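Local coordinates for metallo-beta-lactamase FIM-1 (Pseudomonas aeruginosa, PDB 6V3Q), which probably uses zinc to hydrolyse the ring amide of beta-lactam antibiotics to substituted beta-amino acids, giving the bacterium resistance, at residues W20-M25 with A60-W65; G32-N37 with T52-P57; A77-T80 with K86-G89. All coordinates share one frame; numbering follows the deposited sequence.

Contact 1: W20-M25 with A60-W65; sequences WMHTSM and AQIIEW
The indole of W20 presents one face to the helix, and the outer edge of the W65 indole is set against it. The two rings form a T-shaped (edge-to-face) pair: the centroid of the five-membered ring of W20 lies 5.2 Å from that of the six-membered ring of W65, with the planes at 72°. The point of the edge is W65 CH2, which stands 3.7 Å from W20 CG, toward the rim of the face. W65 reaches across because its CG is anti to the backbone N (chi1 171°). F12 stacks on W65 as well, while the indole NE1 of W20 is spent on a hydrogen bond to E42.

The imidazole of H22 shows the same principle with an aliphatic partner. Over one of its faces sits the methyl CD1 of I62, 3.6 Å from the ring centroid and only 18° off the normal, a CH-pi contact. The closest atoms are I62 CD1 and H22 ND1, at 3.4 Å.

Both pairs belong to the alpha-beta/beta-alpha sandwich of the metallo-beta-lactamase fold, in which helix 56-68 packs on the sheet that contains strand 19-27. W20 and H22, two residues apart, point from one side of that strand toward W65 and I62, three residues apart on the helix.

In H22, CG sits between the backbone N and the carbonyl carbon, which brings the imidazole to the helix side of the strand; the second torsion turns its face to I62. Its NE2 makes weak hydrogen bonds to the carbonyls of V50 and D51, while F12 and L49 pack against both H22 and I62.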
ATOM      1  N   TRP A  20       2.745  16.605  17.884  1.00 59.26           N
ATOM      2  CA  TRP A  20       1.776  15.781  17.177  1.00 59.63           C
ATOM      3  C   TRP A  20       2.422  15.146  15.953  1.00 61.57           C
ATOM      4  O   TRP A  20       3.300  15.738  15.317  1.00 62.24           O
ATOM      5  CB  TRP A  20       0.558  16.605  16.735  1.00 59.98           C
ATOM      6  CG  TRP A  20      -0.122  17.324  17.853  1.00 62.77           C
ATOM      7  CD1 TRP A  20       0.287  18.481  18.446  1.00 62.12           C
ATOM      8  CD2 TRP A  20      -1.339  16.943  18.510  1.00 58.95           C
ATOM      9  NE1 TRP A  20      -0.593  18.842  19.435  1.00 64.44           N
ATOM     10  CE2 TRP A  20      -1.602  17.915  19.495  1.00 61.62           C
ATOM     11  CE3 TRP A  20      -2.226  15.873  18.367  1.00 59.60           C
ATOM     12  CZ2 TRP A  20      -2.716  17.851  20.331  1.00 59.31           C
ATOM     13  CZ3 TRP A  20      -3.335  15.812  19.199  1.00 62.20           C
ATOM     14  CH2 TRP A  20      -3.568  16.793  20.167  1.00 58.08           C
ATOM     15  N   MET A  21       1.973  13.939  15.623  1.00 62.06           N
ATOM     16  CA  MET A  21       2.393  13.240  14.415  1.00 64.17           C
ATOM     17  C   MET A  21       1.238  13.231  13.424  1.00 60.48           C
ATOM     18  O   MET A  21       0.127  12.815  13.767  1.00 60.63           O
ATOM     19  CB  MET A  21       2.827  11.806  14.729  1.00 68.61           C
ATOM     20  CG  MET A  21       3.590  11.117  13.603  1.00 75.74           C
ATOM     21  SD  MET A  21       4.266   9.507  14.078  1.00 82.67           S
ATOM     22  CE  MET A  21       2.981   8.398  13.502  1.00 82.05           C
ATOM     23  N   HIS A  22       1.490  13.704  12.206  1.00 56.48           N
ATOM     24  CA  HIS A  22       0.504  13.635  11.135  1.00 56.76           C
ATOM     25  C   HIS A  22       0.889  12.541  10.149  1.00 59.13           C
ATOM     26  O   HIS A  22       2.060  12.404   9.779  1.00 63.96           O
ATOM     27  CB  HIS A  22       0.341  14.982  10.410  1.00 50.42           C
ATOM     28  CG  HIS A  22       1.542  15.426   9.630  1.00 58.84           C
ATOM     29  ND1 HIS A  22       1.837  14.947   8.372  1.00 56.07           N
ATOM     30  CD2 HIS A  22       2.496  16.346   9.915  1.00 57.12           C
ATOM     31  CE1 HIS A  22       2.932  15.536   7.924  1.00 57.54           C
ATOM     32  NE2 HIS A  22       3.351  16.391   8.841  1.00 55.42           N
ATOM     33  N   THR A  23      -0.107  11.757   9.742  1.00 58.37           N
ATOM     34  CA  THR A  23       0.077  10.629   8.841  1.00 60.99           C
ATOM     35  C   THR A  23      -0.896  10.765   7.683  1.00 60.60           C
ATOM     36  O   THR A  23      -2.108  10.875   7.898  1.00 61.17           O
ATOM     37  CB  THR A  23      -0.144   9.295   9.567  1.00 61.01           C
ATOM     38  OG1 THR A  23       0.794   9.167  10.642  1.00 63.59           O
ATOM     39  CG2 THR A  23       0.032   8.128   8.607  1.00 60.81           C
ATOM     40  N   SER A  24      -0.366  10.763   6.462  1.00 57.09           N
ATOM     41  CA  SER A  24      -1.171  10.881   5.258  1.00 60.60           C
ATOM     42  C   SER A  24      -0.902   9.686   4.356  1.00 61.64           C
ATOM     43  O   SER A  24       0.198   9.128   4.354  1.00 60.09           O
ATOM     44  CB  SER A  24      -0.873  12.187   4.515  1.00 61.53           C
ATOM     45  OG  SER A  24       0.509  12.306   4.218  1.00 64.98           O
ATOM     46  N   MET A  25      -1.912   9.299   3.585  1.00 62.79           N
ATOM     47  CA  MET A  25      -1.832   8.129   2.723  1.00 63.92           C
ATOM     48  C   MET A  25      -1.811   8.549   1.260  1.00 63.55           C
ATOM     49  O   MET A  25      -2.550   9.453   0.851  1.00 60.13           O
ATOM     50  CB  MET A  25      -3.009   7.183   2.973  1.00 71.99           C
ATOM     51  CG  MET A  25      -3.303   6.949   4.451  1.00 80.64           C
ATOM     52  SD  MET A  25      -1.923   6.218   5.344  1.00 89.03           S
ATOM     53  CE  MET A  25      -1.923   4.545   4.699  1.00 87.78           C
ATOM     54  N   ALA A  60      -3.125  20.794   2.852  1.00 67.72           N
ATOM     55  CA  ALA A  60      -4.122  21.788   3.234  1.00 68.68           C
ATOM     56  C   ALA A  60      -4.941  21.321   4.430  1.00 68.37           C
ATOM     57  O   ALA A  60      -5.372  22.144   5.246  1.00 70.24           O
ATOM     58  CB  ALA A  60      -5.037  22.099   2.050  1.00 64.38           C
ATOM     59  N   GLN A  61      -5.164  20.010   4.551  1.00 66.30           N
ATOM     60  CA  GLN A  61      -5.829  19.477   5.735  1.00 64.60           C
ATOM     61  C   GLN A  61      -5.022  19.767   6.992  1.00 64.39           C
ATOM     62  O   GLN A  61      -5.582  20.137   8.029  1.00 67.91           O
ATOM     63  CB  GLN A  61      -6.049  17.971   5.585  1.00 62.98           C
ATOM     64  CG  GLN A  61      -7.099  17.583   4.560  1.00 67.37           C
ATOM     65  CD  GLN A  61      -7.167  16.086   4.350  1.00 70.91           C
ATOM     66  OE1 GLN A  61      -7.269  15.315   5.305  1.00 69.74           O
ATOM     67  NE2 GLN A  61      -7.103  15.663   3.094  1.00 74.64           N
ATOM     68  N   ILE A  62      -3.699  19.600   6.917  1.00 61.75           N
ATOM     69  CA  ILE A  62      -2.846  19.830   8.079  1.00 60.33           C
ATOM     70  C   ILE A  62      -2.910  21.290   8.504  1.00 63.52           C
ATOM     71  O   ILE A  62      -3.006  21.604   9.697  1.00 67.87           O
ATOM     72  CB  ILE A  62      -1.402  19.392   7.772  1.00 59.40           C
ATOM     73  CG1 ILE A  62      -1.359  17.912   7.383  1.00 58.93           C
ATOM     74  CG2 ILE A  62      -0.495  19.663   8.964  1.00 55.34           C
ATOM     75  CD1 ILE A  62      -0.002  17.446   6.914  1.00 61.25           C
ATOM     76  N   ILE A  63      -2.860  22.205   7.532  1.00 64.61           N
ATOM     77  CA  ILE A  63      -2.977  23.631   7.828  1.00 66.68           C
ATOM     78  C   ILE A  63      -4.303  23.921   8.518  1.00 68.03           C
ATOM     79  O   ILE A  63      -4.356  24.614   9.542  1.00 73.95           O
ATOM     80  CB  ILE A  63      -2.827  24.457   6.537  1.00 63.40           C
ATOM     81  CG1 ILE A  63      -1.410  24.343   5.977  1.00 63.10           C
ATOM     82  CG2 ILE A  63      -3.217  25.910   6.780  1.00 59.64           C
ATOM     83  CD1 ILE A  63      -1.266  24.919   4.591  1.00 65.64           C
ATOM     84  N   GLU A  64      -5.395  23.388   7.966  1.00 67.81           N
ATOM     85  CA  GLU A  64      -6.715  23.662   8.520  1.00 72.67           C
ATOM     86  C   GLU A  64      -6.872  23.048   9.906  1.00 66.71           C
ATOM     87  O   GLU A  64      -7.474  23.657  10.797  1.00 64.83           O
ATOM     88  CB  GLU A  64      -7.794  23.140   7.569  1.00 81.96           C
ATOM     89  CG  GLU A  64      -8.952  24.101   7.334  1.00 97.35           C
ATOM     90  CD  GLU A  64      -8.532  25.387   6.635  1.00109.58           C
ATOM     91  OE1 GLU A  64      -9.352  26.326   6.585  1.00117.43           O
ATOM     92  OE2 GLU A  64      -7.392  25.469   6.129  1.00111.48           O
ATOM     93  N   TRP A  65      -6.330  21.843  10.107  1.00 62.39           N
ATOM     94  CA  TRP A  65      -6.401  21.208  11.419  1.00 66.54           C
ATOM     95  C   TRP A  65      -5.630  22.008  12.461  1.00 69.95           C
ATOM     96  O   TRP A  65      -6.056  22.111  13.617  1.00 66.42           O
ATOM     97  CB  TRP A  65      -5.864  19.780  11.333  1.00 64.38           C
ATOM     98  CG  TRP A  65      -5.701  19.109  12.661  1.00 63.60           C
ATOM     99  CD1 TRP A  65      -6.630  18.361  13.324  1.00 64.75           C
ATOM    100  CD2 TRP A  65      -4.531  19.120  13.490  1.00 60.38           C
ATOM    101  NE1 TRP A  65      -6.113  17.906  14.512  1.00 64.58           N
ATOM    102  CE2 TRP A  65      -4.827  18.361  14.639  1.00 64.00           C
ATOM    103  CE3 TRP A  65      -3.264  19.699  13.371  1.00 62.58           C
ATOM    104  CZ2 TRP A  65      -3.902  18.165  15.662  1.00 63.67           C
ATOM    105  CZ3 TRP A  65      -2.347  19.504  14.390  1.00 63.16           C
ATOM    106  CH2 TRP A  65      -2.671  18.743  15.519  1.00 62.59           C
TER

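Contact 2: G32-N37 with T52-P57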
ATOM      1  N   GLY A  32      -4.093   0.159  -2.923  1.00 66.88           N
ATOM      2  CA  GLY A  32      -3.523   0.227  -1.600  1.00 67.29           C
ATOM      3  C   GLY A  32      -3.132   1.645  -1.248  1.00 63.99           C
ATOM      4  O   GLY A  32      -3.283   2.582  -2.031  1.00 65.48           O
ATOM      5  N   HIS A  33      -2.621   1.803  -0.032  1.00 66.45           N
ATOM      6  CA  HIS A  33      -2.132   3.092   0.428  1.00 68.20           C
ATOM      7  C   HIS A  33      -0.751   2.907   1.033  1.00 66.10           C
ATOM      8  O   HIS A  33      -0.438   1.848   1.578  1.00 72.66           O
ATOM      9  CB  HIS A  33      -3.076   3.731   1.463  1.00 69.73           C
ATOM     10  CG  HIS A  33      -4.417   4.118   0.919  1.00 76.99           C
ATOM     11  ND1 HIS A  33      -5.488   3.250   0.887  1.00 81.82           N
ATOM     12  CD2 HIS A  33      -4.866   5.287   0.403  1.00 77.70           C
ATOM     13  CE1 HIS A  33      -6.535   3.866   0.367  1.00 84.34           C
ATOM     14  NE2 HIS A  33      -6.184   5.102   0.062  1.00 82.89           N
ATOM     15  N   VAL A  34       0.076   3.944   0.927  1.00 60.84           N
ATOM     16  CA  VAL A  34       1.379   3.997   1.576  1.00 65.50           C
ATOM     17  C   VAL A  34       1.380   5.190   2.519  1.00 60.92           C
ATOM     18  O   VAL A  34       1.055   6.302   2.094  1.00 57.68           O
ATOM     19  CB  VAL A  34       2.546   4.096   0.572  1.00 67.39           C
ATOM     20  CG1 VAL A  34       2.671   2.810  -0.225  1.00 68.72           C
ATOM     21  CG2 VAL A  34       2.373   5.274  -0.376  1.00 74.33           C
ATOM     22  N   PRO A  35       1.698   5.015   3.798  1.00 60.93           N
ATOM     23  CA  PRO A  35       1.662   6.137   4.738  1.00 59.21           C
ATOM     24  C   PRO A  35       2.965   6.920   4.778  1.00 60.84           C
ATOM     25  O   PRO A  35       4.032   6.440   4.389  1.00 61.96           O
ATOM     26  CB  PRO A  35       1.410   5.441   6.084  1.00 59.55           C
ATOM     27  CG  PRO A  35       2.104   4.133   5.934  1.00 60.94           C
ATOM     28  CD  PRO A  35       1.937   3.732   4.484  1.00 61.37           C
ATOM     29  N   SER A  36       2.852   8.156   5.260  1.00 61.85           N
ATOM     30  CA  SER A  36       4.004   9.015   5.490  1.00 58.39           C
ATOM     31  C   SER A  36       3.762   9.829   6.751  1.00 60.73           C
ATOM     32  O   SER A  36       2.662  10.350   6.957  1.00 61.29           O
ATOM     33  CB  SER A  36       4.269   9.952   4.304  1.00 62.74           C
ATOM     34  OG  SER A  36       5.460  10.689   4.499  1.00 68.66           O
ATOM     35  N   ASN A  37       4.785   9.931   7.593  1.00 60.04           N
ATOM     36  CA  ASN A  37       4.675  10.622   8.867  1.00 54.45           C
ATOM     37  C   ASN A  37       5.334  11.994   8.792  1.00 58.62           C
ATOM     38  O   ASN A  37       6.316  12.202   8.075  1.00 61.20           O
ATOM     39  CB  ASN A  37       5.316   9.811   9.996  1.00 57.10           C
ATOM     40  CG  ASN A  37       4.723   8.429  10.132  1.00 60.35           C
ATOM     41  OD1 ASN A  37       3.532   8.224   9.896  1.00 63.21           O
ATOM     42  ND2 ASN A  37       5.554   7.465  10.507  1.00 56.49           N
ATOM     43  N   THR A  52       5.571  17.924   4.749  1.00 62.75           N
ATOM     44  CA  THR A  52       4.212  18.065   4.252  1.00 62.34           C
ATOM     45  C   THR A  52       3.566  16.688   4.123  1.00 60.74           C
ATOM     46  O   THR A  52       4.135  15.669   4.521  1.00 66.04           O
ATOM     47  CB  THR A  52       4.208  18.783   2.907  1.00 63.22           C
ATOM     48  OG1 THR A  52       4.740  17.906   1.908  1.00 57.83           O
ATOM     49  CG2 THR A  52       5.065  20.025   2.962  1.00 66.98           C
ATOM     50  N   ALA A  53       2.359  16.650   3.570  1.00 63.76           N
ATOM     51  CA  ALA A  53       1.738  15.402   3.167  1.00 60.11           C
ATOM     52  C   ALA A  53       2.182  15.079   1.742  1.00 66.59           C
ATOM     53  O   ALA A  53       3.153  15.642   1.231  1.00 69.38           O
ATOM     54  CB  ALA A  53       0.222  15.499   3.305  1.00 62.51           C
ATOM     55  N   TRP A  54       1.464  14.179   1.071  1.00 68.47           N
ATOM     56  CA  TRP A  54       1.879  13.766  -0.267  1.00 65.99           C
ATOM     57  C   TRP A  54       1.587  14.834  -1.316  1.00 71.13           C
ATOM     58  O   TRP A  54       2.354  14.976  -2.276  1.00 71.58           O
ATOM     59  CB  TRP A  54       1.199  12.452  -0.646  1.00 66.22           C
ATOM     60  CG  TRP A  54       1.675  11.276   0.154  1.00 67.23           C
ATOM     61  CD1 TRP A  54       1.129  10.798   1.308  1.00 64.13           C
ATOM     62  CD2 TRP A  54       2.795  10.429  -0.140  1.00 63.12           C
ATOM     63  NE1 TRP A  54       1.836   9.708   1.752  1.00 66.89           N
ATOM     64  CE2 TRP A  54       2.864   9.459   0.881  1.00 63.24           C
ATOM     65  CE3 TRP A  54       3.744  10.395  -1.166  1.00 66.26           C
ATOM     66  CZ2 TRP A  54       3.845   8.467   0.905  1.00 65.53           C
ATOM     67  CZ3 TRP A  54       4.719   9.409  -1.139  1.00 69.40           C
ATOM     68  CH2 TRP A  54       4.760   8.458  -0.112  1.00 68.96           C
ATOM     69  N   ASP A  55       0.496  15.586  -1.162  1.00 78.16           N
ATOM     70  CA  ASP A  55       0.098  16.568  -2.163  1.00 83.38           C
ATOM     71  C   ASP A  55      -0.428  17.816  -1.464  1.00 82.27           C
ATOM     72  O   ASP A  55      -0.490  17.886  -0.233  1.00 77.52           O
ATOM     73  CB  ASP A  55      -0.939  15.982  -3.132  1.00 95.18           C
ATOM     74  CG  ASP A  55      -2.182  15.458  -2.425  1.00105.27           C
ATOM     75  OD1 ASP A  55      -2.377  15.763  -1.231  1.00106.39           O
ATOM     76  OD2 ASP A  55      -2.967  14.732  -3.066  1.00110.35           O
ATOM     77  N   ASP A  56      -0.823  18.804  -2.269  1.00 83.93           N
ATOM     78  CA  ASP A  56      -1.340  20.055  -1.718  1.00 83.58           C
ATOM     79  C   ASP A  56      -2.614  19.870  -0.903  1.00 79.54           C
ATOM     80  O   ASP A  56      -2.655  20.348   0.244  1.00 77.21           O
ATOM     81  CB  ASP A  56      -1.551  21.070  -2.849  1.00 91.84           C
ATOM     82  CG  ASP A  56      -0.246  21.619  -3.394  1.00 98.03           C
ATOM     83  OD1 ASP A  56       0.721  21.758  -2.616  1.00 98.13           O
ATOM     84  OD2 ASP A  56      -0.192  21.929  -4.604  1.00102.32           O
ATOM     85  N   PRO A  57      -3.672  19.214  -1.400  1.00 78.70           N
ATOM     86  CA  PRO A  57      -4.914  19.151  -0.607  1.00 73.41           C
ATOM     87  C   PRO A  57      -4.766  18.409   0.709  1.00 74.68           C
ATOM     88  O   PRO A  57      -5.451  18.757   1.680  1.00 75.91           O
ATOM     89  CB  PRO A  57      -5.895  18.439  -1.550  1.00 69.96           C
ATOM     90  CG  PRO A  57      -5.035  17.662  -2.471  1.00 75.06           C
ATOM     91  CD  PRO A  57      -3.826  18.518  -2.691  1.00 74.91           C
TER
HETATM   92  O   HOH W   1       4.772  13.022   5.316  1.00 70.34           O
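W54 reaches out from the loop ahead of helix 56-68 and lays its indole against V34 and S36 of strand 33-43, a small example of how one large ring can join a loop to a strand without any direct hydrogen bond between them. The apolar part of the contact is made at the six-membered ring, where CG2 of V34 meets W54 CZ2 at 3.7 Å. The two side chains cross at about a right angle. Farther along the indole, S36 CB lies 3.5 Å from W54 NE1 and packs obliquely on it. CG of W54 is anti to the carbonyl carbon (chi1 -69°), which lets the end of the ring come nearer the strand than its own backbone does.

Polar groups meet the ring too. V34 O comes obliquely to W54 NE1 at 3.5 Å, but the N-H is used on S24 O of the neighbouring strand. At the ring edge, near its plane, lies P35 O, whose hydrogen-bond partner is H206.

A water provides the polar bridge between the segments. It is hydrogen-bonded to S36 OG at 2.6 Å and donates to T52 O at 2.8 Å. Within the loop, T52 OG1 donates to A53 O over 2.8 Å and accepts from G89 N. D55, the N-cap of helix 56-68, caps Q58 N with its OD1.

W54 lies about 8 Å from the bound zinc ion, side chain to metal. With its N-H given to S24, the indole meets strand 33-43 chiefly through van der Waals packing, and the polar link between the segments is carried by a single water.

Contact 3: A77-T80 with K86-G89; sequences AVFT and KMGG
F79 and M87 cross at about a right angle, the methionine chain passing beside the phenyl ring. The nearest atoms are M87 CG and F79 CB, 3.6 Å apart, and the tip of the methionine, CE, comes back to the ring at CD2, 3.9 Å away. M87 can do this because its chain runs straight as far as the sulfur and then bends (chi3 66°). Its SD lies 5.3 Å from the ring centroid, 48° off the normal, so this Met-aromatic contact is oblique.

On the same side of the ring plane, but toward its CD1 edge, the backbone carbonyl K86 O comes to 3.5 Å from F79 CD1, also obliquely.

The second pair, T80 and K86, is of another kind: a hydroxyl set against the methylenes of a lysine. T80 OG1 touches K86 CG at 3.6 Å, and the methylenes run past it as far as CE, at 4.1 Å. A bend at chi2 (-43°) turns the lysine, and from there it extends fully, carrying its ammonium group away from T80 to a hydrogen bond with S205 OG. Weaker bonds from NZ to S36 OG and N37 O, and a long, weak ion pair with D51, gather further partners round the charge.

Between the segments lies the HxHxD metal-binding motif of the superfamily, with the zinc ligands H81 and H83; K86 packs directly on H81. F79 also reaches V90 and L93 of helix 90-95 and T100 and A102 of strand 99-102, while F161 of strand 159-161, in the second sheet, touches both T80 and K86.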
ATOM      1  N   ALA A  77       7.756  25.941   8.626  1.00 58.06           N
ATOM      2  CA  ALA A  77       7.809  24.578   8.126  1.00 52.39           C
ATOM      3  C   ALA A  77       9.227  24.260   7.674  1.00 57.74           C
ATOM      4  O   ALA A  77       9.933  25.116   7.134  1.00 62.68           O
ATOM      5  CB  ALA A  77       6.819  24.364   6.978  1.00 52.92           C
ATOM      6  N   VAL A  78       9.637  23.017   7.913  1.00 53.40           N
ATOM      7  CA  VAL A  78      10.924  22.503   7.462  1.00 51.93           C
ATOM      8  C   VAL A  78      10.693  21.113   6.884  1.00 55.75           C
ATOM      9  O   VAL A  78       9.783  20.389   7.298  1.00 55.68           O
ATOM     10  CB  VAL A  78      11.964  22.468   8.606  1.00 53.23           C
ATOM     11  CG1 VAL A  78      11.516  21.522   9.710  1.00 52.59           C
ATOM     12  CG2 VAL A  78      13.342  22.090   8.075  1.00 51.46           C
ATOM     13  N   PHE A  79      11.504  20.752   5.897  1.00 51.02           N
ATOM     14  CA  PHE A  79      11.364  19.488   5.196  1.00 54.30           C
ATOM     15  C   PHE A  79      12.699  18.757   5.209  1.00 56.68           C
ATOM     16  O   PHE A  79      13.766  19.373   5.127  1.00 58.49           O
ATOM     17  CB  PHE A  79      10.885  19.720   3.762  1.00 58.45           C
ATOM     18  CG  PHE A  79       9.951  20.889   3.625  1.00 63.64           C
ATOM     19  CD1 PHE A  79       8.640  20.804   4.069  1.00 69.13           C
ATOM     20  CD2 PHE A  79      10.387  22.080   3.069  1.00 70.05           C
ATOM     21  CE1 PHE A  79       7.785  21.882   3.955  1.00 72.12           C
ATOM     22  CE2 PHE A  79       9.532  23.162   2.949  1.00 75.77           C
ATOM     23  CZ  PHE A  79       8.230  23.061   3.393  1.00 74.33           C
ATOM     24  N   THR A  80      12.629  17.429   5.304  1.00 56.82           N
ATOM     25  CA  THR A  80      13.820  16.629   5.555  1.00 57.10           C
ATOM     26  C   THR A  80      14.556  16.205   4.286  1.00 58.51           C
ATOM     27  O   THR A  80      15.761  15.943   4.356  1.00 61.32           O
ATOM     28  CB  THR A  80      13.457  15.394   6.387  1.00 59.86           C
ATOM     29  OG1 THR A  80      12.455  14.628   5.708  1.00 65.04           O
ATOM     30  CG2 THR A  80      12.924  15.822   7.748  1.00 55.47           C
ATOM     31  N   LYS A  86       7.752  14.411   1.398  1.00 80.02           N
ATOM     32  CA  LYS A  86       8.230  15.434   2.317  1.00 74.92           C
ATOM     33  C   LYS A  86       7.988  16.850   1.829  1.00 73.09           C
ATOM     34  O   LYS A  86       7.711  17.730   2.645  1.00 69.70           O
ATOM     35  CB  LYS A  86       9.731  15.258   2.581  1.00 76.76           C
ATOM     36  CG  LYS A  86      10.096  13.889   3.095  1.00 78.48           C
ATOM     37  CD  LYS A  86       9.105  13.438   4.147  1.00 81.91           C
ATOM     38  CE  LYS A  86       9.474  12.080   4.681  1.00 84.53           C
ATOM     39  NZ  LYS A  86       8.500  11.582   5.691  1.00 85.87           N
ATOM     40  N   MET A  87       8.090  17.094   0.521  1.00 74.22           N
ATOM     41  CA  MET A  87       7.898  18.426  -0.040  1.00 74.19           C
ATOM     42  C   MET A  87       6.760  18.465  -1.054  1.00 78.19           C
ATOM     43  O   MET A  87       6.700  19.385  -1.875  1.00 85.62           O
ATOM     44  CB  MET A  87       9.193  18.929  -0.679  1.00 74.99           C
ATOM     45  CG  MET A  87      10.362  19.020   0.283  1.00 76.36           C
ATOM     46  SD  MET A  87      11.810  19.811  -0.446  1.00 83.71           S
ATOM     47  CE  MET A  87      11.202  21.475  -0.699  1.00 84.62           C
ATOM     48  N   GLY A  88       5.857  17.484  -1.016  1.00 76.18           N
ATOM     49  CA  GLY A  88       4.792  17.426  -2.003  1.00 75.59           C
ATOM     50  C   GLY A  88       3.813  18.578  -1.921  1.00 74.31           C
ATOM     51  O   GLY A  88       3.196  18.942  -2.927  1.00 80.11           O
ATOM     52  N   GLY A  89       3.655  19.167  -0.737  1.00 69.94           N
ATOM     53  CA  GLY A  89       2.690  20.235  -0.555  1.00 70.71           C
ATOM     54  C   GLY A  89       3.311  21.552  -0.140  1.00 73.29           C
ATOM     55  O   GLY A  89       2.698  22.328   0.601  1.00 74.47           O
TER

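Overall arrangement
From the N terminus, strand 19-27 runs into strand 33-43, which turns back through strand 46-50 to the loop before helix 56-68. Contact 2 closes first, joining 32-37 to 52-57; contact 1 closes a wider loop around it when 60-65 returns to 20-25. Strand pairing links them, S24 O lying 3.0 Å from S36 N. Contact 3 follows in series, a short closure of 77-80 by 86-89 round the zinc-binding HxHxD segment. It meets contact 2 where T52 N lies 3.0 Å from K86 O, but does not touch contact 1. Together they tie one sheet to helix 56-68 and to the rim of the metal site.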